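PDB 6ZMV: muramidase from Trichobolus zukalii, which probably hydrolyses the beta-1,4 bonds between N-acetylmuramic acid and N-acetylglucosamine in bacterial peptidoglycan, as a lysozyme of glycoside hydrolase family 25. Local coordinates for residues Val14-Ala19 and Phe42-Thr47; Arg122-Thr125 and Arg129-Met132; Tyr138-Cys143 and Gly170-Gln175; Ser163-Ile168 and Thr176-Asn181. One frame throughout, in Å; residues are numbered along the deposited sequence.

Interaction 1 of 4, residues Val14-Ala19 and Phe42-Thr47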
loop_
_atom_site.group_PDB
_atom_site.type_symbol
_atom_site.label_atom_id
_atom_site.label_comp_id
_atom_site.label_asym_id
_atom_site.label_seq_id
_atom_site.Cartn_x
_atom_site.Cartn_y
_atom_site.Cartn_z
ATOM N N VAL A 14 -14.354 -11.265 -6.497
ATOM C CA VAL A 14 -13.205 -11.161 -7.441
ATOM C C VAL A 14 -12.844 -12.564 -7.958
ATOM O O VAL A 14 -12.681 -13.436 -7.120
ATOM C CB VAL A 14 -11.994 -10.462 -6.791
ATOM C CG1 VAL A 14 -10.787 -10.510 -7.702
ATOM C CG2 VAL A 14 -12.288 -8.994 -6.496
ATOM N N ASN A 15 -12.604 -12.717 -9.253
ATOM C CA ASN A 15 -12.111 -13.981 -9.824
ATOM C C ASN A 15 -10.595 -13.960 -9.771
ATOM O O ASN A 15 -9.911 -13.574 -10.718
ATOM C CB ASN A 15 -12.629 -14.113 -11.244
ATOM C CG ASN A 15 -12.288 -15.399 -11.954
ATOM O OD1 ASN A 15 -12.625 -15.585 -13.162
ATOM N ND2 ASN A 15 -11.575 -16.235 -11.279
ATOM N N TYR A 16 -10.065 -14.384 -8.639
ATOM C CA TYR A 16 -8.627 -14.300 -8.350
ATOM C C TYR A 16 -7.852 -15.115 -9.405
ATOM O O TYR A 16 -6.791 -14.733 -9.892
ATOM C CB TYR A 16 -8.264 -14.795 -6.967
ATOM C CG TYR A 16 -9.136 -14.193 -5.895
ATOM C CD1 TYR A 16 -8.945 -12.903 -5.443
ATOM C CD2 TYR A 16 -10.211 -14.876 -5.369
ATOM C CE1 TYR A 16 -9.806 -12.311 -4.520
ATOM C CE2 TYR A 16 -11.111 -14.308 -4.469
ATOM C CZ TYR A 16 -10.944 -12.994 -4.073
ATOM O OH TYR A 16 -11.847 -12.461 -3.234
ATOM N N ALA A 17 -8.361 -16.312 -9.681
ATOM C CA ALA A 17 -7.704 -17.224 -10.639
ATOM C C ALA A 17 -7.708 -16.636 -12.042
ATOM O O ALA A 17 -6.717 -16.755 -12.787
ATOM C CB ALA A 17 -8.343 -18.579 -10.633
ATOM N N GLY A 18 -8.810 -15.998 -12.406
ATOM C CA GLY A 18 -8.863 -15.330 -13.716
ATOM C C GLY A 18 -7.830 -14.222 -13.775
ATOM O O GLY A 18 -7.172 -14.056 -14.786
ATOM N N ALA A 19 -7.692 -13.451 -12.707
ATOM C CA ALA A 19 -6.680 -12.386 -12.652
ATOM C C ALA A 19 -5.288 -13.003 -12.853
ATOM O O ALA A 19 -4.531 -12.520 -13.710
ATOM C CB ALA A 19 -6.787 -11.636 -11.344
ATOM N N PHE A 42 -11.660 -8.466 3.557
ATOM C CA PHE A 42 -10.196 -8.705 3.604
ATOM C C PHE A 42 -9.899 -10.191 3.576
ATOM O O PHE A 42 -9.080 -10.660 2.776
ATOM C CB PHE A 42 -9.567 -8.041 4.831
ATOM C CG PHE A 42 -8.127 -8.444 5.004
ATOM C CD1 PHE A 42 -7.144 -7.801 4.295
ATOM C CD2 PHE A 42 -7.778 -9.514 5.851
ATOM C CE1 PHE A 42 -5.833 -8.222 4.405
ATOM C CE2 PHE A 42 -6.458 -9.936 5.934
ATOM C CZ PHE A 42 -5.518 -9.277 5.232
ATOM N N SER A 43 -10.490 -10.961 4.491
ATOM C CA SER A 43 -10.114 -12.387 4.634
ATOM C C SER A 43 -10.530 -13.142 3.367
ATOM O O SER A 43 -9.799 -14.055 2.896
ATOM C CB SER A 43 -10.687 -12.994 5.858
ATOM O OG SER A 43 -10.134 -12.389 7.002
ATOM N N THR A 44 -11.681 -12.818 2.803
ATOM C CA THR A 44 -12.139 -13.453 1.542
ATOM C C THR A 44 -11.109 -13.211 0.448
ATOM O O THR A 44 -10.671 -14.161 -0.253
ATOM C CB THR A 44 -13.485 -12.910 1.062
ATOM O OG1 THR A 44 -14.463 -13.130 2.101
ATOM C CG2 THR A 44 -13.969 -13.411 -0.288
ATOM N N HIS A 45 -10.681 -11.994 0.282
ATOM C CA HIS A 45 -9.715 -11.642 -0.757
ATOM C C HIS A 45 -8.367 -12.259 -0.473
ATOM O O HIS A 45 -7.706 -12.775 -1.392
ATOM C CB HIS A 45 -9.608 -10.140 -0.872
ATOM C CG HIS A 45 -10.756 -9.415 -1.462
ATOM N ND1 HIS A 45 -11.540 -9.976 -2.436
ATOM C CD2 HIS A 45 -11.190 -8.140 -1.243
ATOM C CE1 HIS A 45 -12.447 -9.066 -2.827
ATOM N NE2 HIS A 45 -12.260 -7.897 -2.103
ATOM N N TYR A 46 -7.902 -12.211 0.752
ATOM C CA TYR A 46 -6.553 -12.739 1.088
ATOM C C TYR A 46 -6.475 -14.233 0.899
ATOM O O TYR A 46 -5.542 -14.715 0.274
ATOM C CB TYR A 46 -6.235 -12.334 2.531
ATOM C CG TYR A 46 -4.779 -12.254 2.918
ATOM C CD1 TYR A 46 -4.072 -11.071 2.803
ATOM C CD2 TYR A 46 -4.107 -13.332 3.457
ATOM C CE1 TYR A 46 -2.784 -10.934 3.271
ATOM C CE2 TYR A 46 -2.812 -13.221 3.926
ATOM C CZ TYR A 46 -2.143 -12.019 3.828
ATOM O OH TYR A 46 -0.892 -11.827 4.344
ATOM N N THR A 47 -7.539 -14.955 1.280
ATOM C CA THR A 47 -7.614 -16.427 1.092
ATOM C C THR A 47 -7.676 -16.745 -0.396
ATOM O O THR A 47 -6.985 -17.636 -0.875
ATOM C CB THR A 47 -8.825 -16.956 1.837
ATOM O OG1 THR A 47 -8.705 -16.676 3.229
ATOM C CG2 THR A 47 -9.000 -18.416 1.625
#

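Interaction 2 of 4, residues Arg122-Thr125 and Arg129-Met132. With SO4 (sulfate ion), chain G.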
loop_
_atom_site.group_PDB
_atom_site.type_symbol
_atom_site.label_atom_id
_atom_site.label_comp_id
_atom_site.label_asym_id
_atom_site.label_seq_id
_atom_site.Cartn_x
_atom_site.Cartn_y
_atom_site.Cartn_z
ATOM N N ARG A 122 6.561 2.010 14.023
ATOM C CA ARG A 122 5.776 0.998 14.756
ATOM C C ARG A 122 5.605 -0.257 13.903
ATOM O O ARG A 122 5.798 -1.389 14.415
ATOM C CB ARG A 122 4.427 1.566 15.143
ATOM C CG ARG A 122 3.653 0.701 16.100
ATOM C CD ARG A 122 4.390 0.388 17.379
ATOM N NE ARG A 122 3.490 -0.261 18.299
ATOM C CZ ARG A 122 3.684 -0.315 19.594
ATOM N NH1 ARG A 122 4.764 0.189 20.153
ATOM N NH2 ARG A 122 2.791 -0.925 20.333
ATOM N N TYR A 123 5.281 -0.102 12.627
ATOM C CA TYR A 123 5.122 -1.263 11.739
ATOM C C TYR A 123 6.430 -2.051 11.623
ATOM O O TYR A 123 6.383 -3.310 11.638
ATOM C CB TYR A 123 4.574 -0.812 10.376
ATOM C CG TYR A 123 4.251 -1.991 9.495
ATOM C CD1 TYR A 123 3.014 -2.596 9.608
ATOM C CD2 TYR A 123 5.207 -2.520 8.614
ATOM C CE1 TYR A 123 2.736 -3.731 8.870
ATOM C CE2 TYR A 123 4.916 -3.639 7.861
ATOM C CZ TYR A 123 3.686 -4.279 8.018
ATOM O OH TYR A 123 3.383 -5.386 7.201
ATOM N N LYS A 124 7.556 -1.364 11.532
ATOM C CA LYS A 124 8.859 -2.003 11.477
ATOM C C LYS A 124 9.111 -2.862 12.708
ATOM O O LYS A 124 9.573 -4.005 12.548
ATOM C CB LYS A 124 9.932 -0.925 11.319
ATOM C CG LYS A 124 11.395 -1.317 11.456
ATOM C CD LYS A 124 11.912 -2.101 10.355
ATOM C CE LYS A 124 13.399 -2.298 10.514
ATOM N NZ LYS A 124 13.882 -3.327 9.557
ATOM N N THR A 125 8.868 -2.350 13.911
ATOM C CA THR A 125 9.148 -3.189 15.093
ATOM C C THR A 125 8.182 -4.349 15.151
ATOM O O THR A 125 8.585 -5.427 15.602
ATOM C CB THR A 125 9.191 -2.385 16.387
ATOM O OG1 THR A 125 9.859 -3.204 17.343
ATOM C CG2 THR A 125 7.841 -1.923 16.864
ATOM N N ARG A 129 9.965 -5.313 9.238
ATOM C CA ARG A 129 10.340 -4.555 8.060
ATOM C C ARG A 129 9.488 -3.320 7.910
ATOM O O ARG A 129 8.416 -3.182 8.495
ATOM C CB ARG A 129 10.367 -5.407 6.813
ATOM C CG ARG A 129 8.983 -5.808 6.376
ATOM C CD ARG A 129 9.075 -6.769 5.189
ATOM N NE ARG A 129 9.693 -6.176 3.992
ATOM C CZ ARG A 129 9.819 -6.778 2.841
ATOM N NH1 ARG A 129 10.314 -6.129 1.806
ATOM N NH2 ARG A 129 9.388 -8.016 2.715
ATOM N N TYR A 130 10.023 -2.395 7.162
ATOM C CA TYR A 130 9.303 -1.162 6.845
ATOM C C TYR A 130 8.115 -1.441 5.932
ATOM O O TYR A 130 8.190 -2.293 5.036
ATOM C CB TYR A 130 10.258 -0.153 6.225
ATOM C CG TYR A 130 11.222 0.435 7.234
ATOM C CD1 TYR A 130 10.762 1.336 8.181
ATOM C CD2 TYR A 130 12.570 0.157 7.190
ATOM C CE1 TYR A 130 11.597 1.903 9.110
ATOM C CE2 TYR A 130 13.428 0.747 8.109
ATOM C CZ TYR A 130 12.945 1.614 9.078
ATOM O OH TYR A 130 13.746 2.256 10.009
ATOM N N PRO A 131 7.030 -0.677 6.081
ATOM C CA PRO A 131 5.910 -0.768 5.177
ATOM C C PRO A 131 6.236 -0.052 3.879
ATOM O O PRO A 131 7.114 0.800 3.796
ATOM C CB PRO A 131 4.794 -0.058 5.917
ATOM C CG PRO A 131 5.546 1.036 6.674
ATOM C CD PRO A 131 6.875 0.425 7.057
ATOM N N MET A 132 5.421 -0.342 2.884
ATOM C CA MET A 132 5.358 0.500 1.670
ATOM C C MET A 132 4.505 1.736 1.982
ATOM O O MET A 132 3.598 1.663 2.839
ATOM C CB MET A 132 4.743 -0.279 0.504
ATOM C CG MET A 132 5.369 -1.653 0.320
ATOM S SD MET A 132 5.095 -2.445 -1.245
ATOM C CE MET A 132 3.344 -2.779 -1.086
HETATM S S SO4 G . 13.447 -3.755 5.592
HETATM O O1 SO4 G . 12.974 -3.023 6.743
HETATM O O2 SO4 G . 12.349 -3.706 4.680
HETATM O O3 SO4 G . 14.575 -3.032 5.051
HETATM O O4 SO4 G . 13.777 -5.131 5.892
#

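Interaction 3 of 4, residues Tyr138-Cys143 and Gly170-Gln175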
loop_
_atom_site.group_PDB
_atom_site.type_symbol
_atom_site.label_atom_id
_atom_site.label_comp_id
_atom_site.label_asym_id
_atom_site.label_seq_id
_atom_site.Cartn_x
_atom_site.Cartn_y
_atom_site.Cartn_z
ATOM N N TYR A 138 1.376 15.021 -5.939
ATOM C CA TYR A 138 1.025 16.322 -5.347
ATOM C C TYR A 138 0.614 16.178 -3.882
ATOM O O TYR A 138 0.902 17.104 -3.120
ATOM C CB TYR A 138 -0.027 17.071 -6.153
ATOM C CG TYR A 138 0.502 17.453 -7.500
ATOM C CD1 TYR A 138 1.492 18.416 -7.597
ATOM C CD2 TYR A 138 0.087 16.836 -8.648
ATOM C CE1 TYR A 138 2.043 18.784 -8.809
ATOM C CE2 TYR A 138 0.646 17.169 -9.863
ATOM C CZ TYR A 138 1.638 18.130 -9.948
ATOM O OH TYR A 138 2.144 18.392 -11.210
ATOM N N TRP A 139 0.020 15.060 -3.489
ATOM C CA TRP A 139 -0.318 14.822 -2.088
ATOM C C TRP A 139 0.970 14.862 -1.277
ATOM O O TRP A 139 1.099 15.512 -0.257
ATOM C CB TRP A 139 -1.088 13.497 -1.870
ATOM C CG TRP A 139 -1.623 13.404 -0.486
ATOM C CD1 TRP A 139 -2.869 13.790 -0.095
ATOM C CD2 TRP A 139 -0.922 13.013 0.706
ATOM N NE1 TRP A 139 -3.012 13.624 1.250
ATOM C CE2 TRP A 139 -1.826 13.197 1.777
ATOM C CE3 TRP A 139 0.359 12.561 1.004
ATOM C CZ2 TRP A 139 -1.465 12.967 3.102
ATOM C CZ3 TRP A 139 0.702 12.304 2.311
ATOM C CH2 TRP A 139 -0.182 12.554 3.356
ATOM N N TRP A 140 1.975 14.121 -1.728
ATOM C CA TRP A 140 3.238 14.041 -0.929
ATOM C C TRP A 140 3.891 15.427 -0.869
ATOM O O TRP A 140 4.401 15.825 0.180
ATOM C CB TRP A 140 4.176 13.011 -1.583
ATOM C CG TRP A 140 5.314 12.645 -0.701
ATOM C CD1 TRP A 140 6.573 13.142 -0.669
ATOM C CD2 TRP A 140 5.197 11.807 0.473
ATOM N NE1 TRP A 140 7.260 12.621 0.400
ATOM C CE2 TRP A 140 6.437 11.824 1.112
ATOM C CE3 TRP A 140 4.175 11.023 1.011
ATOM C CZ2 TRP A 140 6.674 11.102 2.271
ATOM C CZ3 TRP A 140 4.410 10.294 2.149
ATOM C CH2 TRP A 140 5.632 10.371 2.771
ATOM N N VAL A 141 3.916 16.129 -2.004
ATOM C CA VAL A 141 4.579 17.433 -2.031
ATOM C C VAL A 141 3.883 18.364 -1.021
ATOM O O VAL A 141 4.551 18.954 -0.138
ATOM C CB VAL A 141 4.607 18.021 -3.423
ATOM C CG1 VAL A 141 5.027 19.483 -3.397
ATOM C CG2 VAL A 141 5.451 17.210 -4.383
ATOM N N GLU A 142 2.577 18.535 -1.127
ATOM C CA GLU A 142 1.898 19.532 -0.253
ATOM C C GLU A 142 1.835 19.046 1.195
ATOM O O GLU A 142 2.047 19.819 2.093
ATOM C CB GLU A 142 0.476 19.742 -0.736
ATOM C CG GLU A 142 -0.353 20.643 0.155
ATOM C CD GLU A 142 -1.732 20.982 -0.319
ATOM O OE1 GLU A 142 -2.326 21.862 0.314
ATOM O OE2 GLU A 142 -2.299 20.232 -1.137
ATOM N N CYS A 143 1.549 17.779 1.421
ATOM C CA CYS A 143 1.152 17.335 2.763
ATOM C C CYS A 143 2.375 16.987 3.620
ATOM O O CYS A 143 2.288 16.994 4.851
ATOM C CB CYS A 143 0.181 16.157 2.716
ATOM S SG CYS A 143 -1.414 16.612 2.009
ATOM N N GLY A 170 9.580 13.078 -3.127
ATOM C CA GLY A 170 10.163 12.711 -1.839
ATOM C C GLY A 170 11.583 12.214 -1.927
ATOM O O GLY A 170 12.011 11.565 -0.985
ATOM N N GLY A 171 12.317 12.487 -2.982
ATOM C CA GLY A 171 13.678 11.966 -3.040
ATOM C C GLY A 171 13.754 10.462 -3.170
ATOM O O GLY A 171 14.867 9.909 -3.102
ATOM N N TRP A 172 12.640 9.792 -3.414
ATOM C CA TRP A 172 12.719 8.337 -3.779
ATOM C C TRP A 172 13.454 8.200 -5.087
ATOM O O TRP A 172 13.337 9.062 -5.969
ATOM C CB TRP A 172 11.314 7.773 -3.850
ATOM C CG TRP A 172 10.747 7.194 -2.583
ATOM C CD1 TRP A 172 11.069 5.973 -2.051
ATOM C CD2 TRP A 172 9.768 7.736 -1.698
ATOM N NE1 TRP A 172 10.359 5.733 -0.917
ATOM C CE2 TRP A 172 9.523 6.786 -0.687
ATOM C CE3 TRP A 172 9.037 8.922 -1.714
ATOM C CZ2 TRP A 172 8.566 7.027 0.325
ATOM C CZ3 TRP A 172 8.133 9.167 -0.695
ATOM C CH2 TRP A 172 7.872 8.205 0.284
ATOM N N GLY A 173 14.135 7.119 -5.242
ATOM C CA GLY A 173 14.816 7.068 -6.584
ATOM C C GLY A 173 13.814 6.784 -7.736
ATOM O O GLY A 173 14.013 7.074 -8.912
ATOM N N TYR A 174 12.833 6.037 -7.377
ATOM C CA TYR A 174 11.920 5.324 -8.269
ATOM C C TYR A 174 10.784 4.834 -7.406
ATOM O O TYR A 174 10.919 4.669 -6.189
ATOM C CB TYR A 174 12.587 4.125 -8.965
ATOM C CG TYR A 174 13.305 3.230 -7.984
ATOM C CD1 TYR A 174 14.603 3.474 -7.573
ATOM C CD2 TYR A 174 12.641 2.155 -7.433
ATOM C CE1 TYR A 174 15.194 2.686 -6.615
ATOM C CE2 TYR A 174 13.213 1.384 -6.440
ATOM C CZ TYR A 174 14.497 1.643 -6.036
ATOM O OH TYR A 174 15.071 0.856 -5.093
ATOM N N GLN A 175 9.651 4.593 -8.055
ATOM C CA GLN A 175 8.527 3.880 -7.415
ATOM C C GLN A 175 8.807 2.378 -7.491
ATOM O O GLN A 175 9.276 1.871 -8.501
ATOM C CB GLN A 175 7.219 4.239 -8.117
ATOM C CG GLN A 175 6.844 3.431 -9.360
ATOM C CD GLN A 175 7.683 3.573 -10.602
ATOM O OE1 GLN A 175 7.489 2.800 -11.595
ATOM N NE2 GLN A 175 8.516 4.555 -10.627
#

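Interaction 4 of 4, residues Ser163-Ile168 and Thr176-Asn181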
loop_
_atom_site.group_PDB
_atom_site.type_symbol
_atom_site.label_atom_id
_atom_site.label_comp_id
_atom_site.label_asym_id
_atom_site.label_seq_id
_atom_site.Cartn_x
_atom_site.Cartn_y
_atom_site.Cartn_z
ATOM N N SER A 163 -0.092 7.741 -19.029
ATOM C CA SER A 163 0.736 6.804 -19.818
ATOM C C SER A 163 2.145 6.665 -19.276
ATOM O O SER A 163 2.835 5.717 -19.688
ATOM C CB SER A 163 0.760 7.186 -21.235
ATOM O OG SER A 163 1.281 8.480 -21.367
ATOM N N SER A 164 2.561 7.584 -18.400
ATOM C CA SER A 164 3.905 7.598 -17.775
ATOM C C SER A 164 3.782 7.849 -16.278
ATOM O O SER A 164 2.814 8.477 -15.835
ATOM C CB SER A 164 4.760 8.672 -18.384
ATOM O OG SER A 164 5.067 8.395 -19.731
ATOM N N VAL A 165 4.764 7.393 -15.522
ATOM C CA VAL A 165 4.722 7.505 -14.050
ATOM C C VAL A 165 4.919 8.948 -13.626
ATOM O O VAL A 165 4.443 9.312 -12.512
ATOM C CB VAL A 165 5.701 6.519 -13.417
ATOM C CG1 VAL A 165 7.133 7.002 -13.591
ATOM C CG2 VAL A 165 5.384 6.244 -11.974
ATOM N N GLY A 166 5.573 9.770 -14.435
ATOM C CA GLY A 166 5.847 11.154 -14.037
ATOM C C GLY A 166 6.937 11.325 -13.000
ATOM O O GLY A 166 7.730 10.422 -12.766
ATOM N N GLU A 167 6.966 12.486 -12.383
ATOM C CA GLU A 167 8.040 12.818 -11.436
ATOM C C GLU A 167 7.884 11.959 -10.167
ATOM O O GLU A 167 6.757 11.696 -9.691
ATOM C CB GLU A 167 8.029 14.310 -11.091
ATOM C CG GLU A 167 8.387 15.159 -12.301
ATOM C CD GLU A 167 9.871 15.175 -12.587
ATOM O OE1 GLU A 167 10.672 15.092 -11.603
ATOM O OE2 GLU A 167 10.239 15.263 -13.766
ATOM N N ILE A 168 9.031 11.579 -9.608
ATOM C CA ILE A 168 9.061 10.781 -8.380
ATOM C C ILE A 168 9.191 11.739 -7.200
ATOM O O ILE A 168 10.129 12.537 -7.142
ATOM C CB ILE A 168 10.196 9.769 -8.430
ATOM C CG1 ILE A 168 10.302 8.969 -9.740
ATOM C CG2 ILE A 168 10.124 8.857 -7.241
ATOM C CD1 ILE A 168 9.077 8.157 -10.065
ATOM N N THR A 176 8.470 1.677 -6.432
ATOM C CA THR A 176 8.464 0.211 -6.409
ATOM C C THR A 176 7.247 -0.332 -7.165
ATOM O O THR A 176 7.347 -1.358 -7.886
ATOM C CB THR A 176 8.618 -0.280 -4.981
ATOM O OG1 THR A 176 9.883 0.140 -4.482
ATOM C CG2 THR A 176 8.492 -1.765 -4.878
ATOM N N ILE A 177 6.106 0.272 -6.964
ATOM C CA ILE A 177 4.845 -0.084 -7.642
ATOM C C ILE A 177 4.257 1.216 -8.163
ATOM O O ILE A 177 4.290 2.229 -7.460
ATOM C CB ILE A 177 3.892 -0.887 -6.728
ATOM C CG1 ILE A 177 4.514 -2.207 -6.266
ATOM C CG2 ILE A 177 2.519 -1.095 -7.368
ATOM C CD1 ILE A 177 3.836 -2.864 -5.087
ATOM N N TRP A 178 3.673 1.171 -9.349
ATOM C CA TRP A 178 2.896 2.251 -9.964
ATOM C C TRP A 178 1.434 1.846 -10.037
ATOM O O TRP A 178 1.119 0.835 -10.685
ATOM C CB TRP A 178 3.481 2.483 -11.344
ATOM C CG TRP A 178 2.828 3.509 -12.198
ATOM C CD1 TRP A 178 2.024 4.544 -11.853
ATOM C CD2 TRP A 178 2.937 3.574 -13.617
ATOM N NE1 TRP A 178 1.655 5.281 -12.947
ATOM C CE2 TRP A 178 2.200 4.699 -14.059
ATOM C CE3 TRP A 178 3.585 2.771 -14.569
ATOM C CZ2 TRP A 178 2.055 4.993 -15.415
ATOM C CZ3 TRP A 178 3.510 3.127 -15.896
ATOM C CH2 TRP A 178 2.772 4.236 -16.314
ATOM N N GLN A 179 0.557 2.614 -9.453
ATOM C CA GLN A 179 -0.895 2.476 -9.609
ATOM C C GLN A 179 -1.269 3.367 -10.778
ATOM O O GLN A 179 -1.249 4.600 -10.641
ATOM C CB GLN A 179 -1.656 2.808 -8.339
ATOM C CG GLN A 179 -3.121 2.425 -8.449
ATOM C CD GLN A 179 -3.945 3.020 -7.315
ATOM O OE1 GLN A 179 -4.104 4.265 -7.260
ATOM N NE2 GLN A 179 -4.334 2.154 -6.412
ATOM N N PHE A 180 -1.590 2.779 -11.908
ATOM C CA PHE A 180 -1.691 3.564 -13.176
ATOM C C PHE A 180 -3.112 3.750 -13.697
ATOM O O PHE A 180 -3.279 4.548 -14.598
ATOM C CB PHE A 180 -0.826 2.946 -14.259
ATOM C CG PHE A 180 -1.185 1.540 -14.653
ATOM C CD1 PHE A 180 -2.093 1.341 -15.697
ATOM C CD2 PHE A 180 -0.591 0.415 -14.069
ATOM C CE1 PHE A 180 -2.375 0.056 -16.121
ATOM C CE2 PHE A 180 -0.867 -0.866 -14.522
ATOM C CZ PHE A 180 -1.767 -1.042 -15.523
ATOM N N ASN A 181 -4.118 3.108 -13.082
ATOM C CA ASN A 181 -5.526 3.425 -13.373
ATOM C C ASN A 181 -6.413 2.854 -12.266
ATOM O O ASN A 181 -5.942 2.126 -11.382
ATOM C CB ASN A 181 -5.930 3.007 -14.781
ATOM C CG ASN A 181 -6.124 1.534 -15.042
ATOM O OD1 ASN A 181 -5.768 1.011 -16.116
ATOM N ND2 ASN A 181 -6.695 0.845 -14.107
#

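Interaction 1 of 4, residues Val14-Ala19 and Phe42-Thr47
The backbones of the two segments come nearest at Val14 and His45, whose CA atoms are 7.6 Å apart, and at that spacing the contact is made by side chains reaching across. The main link is a hydrogen bond of 2.6 Å between Tyr16 OH and His45 ND1; either atom could be the donor. The phenol oxygen lies at the edge of the imidazole, near its plane, and ND1 in turn lies at the edge of the phenol ring. The two rings therefore meet rim to rim, with planes turned 73° against each other and centroids 5.8 Å apart, so neither stacks on the other. Tyr16 begins the helix 16-21, and its CG lies beside the backbone N, anti to the carbonyl carbon (chi1 -49°), which sends the ring toward the partner helix. Val14 O sits over one face of this ring, toward the rim, 3.2 Å above its plane. Val14 adds an apolar contact of its own: CG2 reaches His45 CE1 at 3.7 Å. At the margin, the methyl CG2 of Thr44 approaches Tyr16 OH at 3.8 Å. The other imidazole nitrogen, His45 NE2, bonds to Ser8 O, so the ring is gripped at both nitrogens and its rotation is fixed. The contact thus pins the short helix 16-21 to the start of helix 42-51 on the outside of the family 25 barrel. Beneath it, strand 2-7 meets Val14 and His45 through Ile7, and strand 26-33 meets His45 through Ile29.

Interaction 2 of 4, residues Arg122-Thr125 and Arg129-Met132
One face of the Tyr130 ring carries the aliphatic chain of Lys124: CD stands 3.8 Å from the ring centroid, only 7° off the normal, a CH-pi contact over the middle of the ring. This is the helix-to-strand return of a beta-alpha-beta unit in the family 25 barrel, where helix 109-127 turns back into strand 132-136. A bend at chi2 of Lys124 (72°) lays its chain across the ring face and carries NZ to Gly128 O and to a sulfate ion, probably from the crystallisation liquor. Deeper in the turn, Tyr123 CD2 packs on Pro131 CB at 3.7 Å, the two side chains running past each other in opposite directions, while the phenol OH bonds to Gly81 O and Gly92 N. Arg129 NH2 bonds to Leu203 O, and the guanidinium makes a cation-pi contact with Trp83. An alanine replacing Tyr130 would probably leave the methylenes of Lys124 without the ring face they lie on. Backbone joins backbone through a CA-H...O contact from Lys124 CA to Arg129 O, 3.2 Å. Sulfate O1 is gripped twice, by Lys124 NZ at 3.0 Å and by Tyr130 N, also at 3.0 Å, with an N-H...O angle of 159°.

Interaction 3 of 4, residues Tyr138-Cys143 and Gly170-Gln175
Trp140 holds CG anti to its own backbone N (chi1 -167°), which carries the indole off the helix 137-144 toward Trp172, whose chi1 of -90° brings its six-membered ring up to meet it. The result is an edge-to-face pair in which the edge of Trp172 points at the face of Trp140. The six-membered rings have centroids 5.2 Å apart and planes at 65°. Trp172 CZ3 comes within 3.6 Å of Trp140 CE2, and Trp172 CH2 within 3.7 Å of Trp140 CZ2, so the approach is over the face but offset toward the rim formed by NE1, CE2 and CZ2. Beside it, Gly170 CA lies 3.7 Å from Trp140 NE1. A CB on that glycine would point toward the indole and fall 2.8 Å from NE1, a clash, and its positive phi also suits a residue without a side chain. Ile133 of strand 132-136 and Ile116 of helix 109-127 touch Trp140, while Leu156 of strand 156-159 touches Trp172. Trp140 NE1 donates to Ser147 O and Trp172 NE1 to Cys154 O, so both buried N-H groups are satisfied by backbone carbonyls, and the two indoles meet by an edge-to-face contact with no hydrogen bond between them.

Interaction 4 of 4, residues Ser163-Ile168 and Thr176-Asn181
Val165 lies on one face of the Trp178 indole, its CG2 3.7 Å from the centroid of the five-membered ring and 10° off the normal, a CH-pi contact. It joins strand 177-181 of the family 25 barrel to the loop that leads to it from strand 156-159, its parallel neighbour in the sheet. With CG2 anti to the backbone N of Val165, that methyl lies over the five-membered ring, while CG1 takes the position between the backbone N and the carbonyl carbon. The loop backbone follows the six-membered ring: Ser164 C is 3.4 Å from Trp178 CZ2, and Ser163 O meets Trp178 CH2 at the ring edge, near its plane, at 3.7 Å. On the opposite face, Phe180 CB stands 3.5 Å above the plane, toward the rim, so the loop lies against one side of the indole and the tryptophan's own strand against part of the other. A leucine in place of Trp178 would probably leave Arg160 O without the indole N-H and open a gap beneath Val165. Farther out, Val165 touches Leu158 of strand 156-159. One arginine ties together the indole and the loop lying on it: Trp178 NE1 donates to Arg160 O, and Arg160 NH2 bonds to Ser164 O.

From the N terminus, interaction 1 is the first to close, bridging helices 16-21 and 42-51 around a loop that holds strands 26-33 and 37-38. Interaction 2 follows in series and closes a much tighter turn, with three residues between its segments, from helix 109-127 into strand 132-136. Interactions 3 and 4 cross: 163-168 falls between the halves of interaction 3, and 170-175 between those of interaction 4. They hold the long loop between strands 156-159 and 177-181 to helix 137-144 and to strand 177-181 respectively, and touch where Gln175 CD meets Val165 CG2. Interaction 2 also reaches interaction 4, Met132 CE packing on Ile177 CD1. Interaction 1 stands apart.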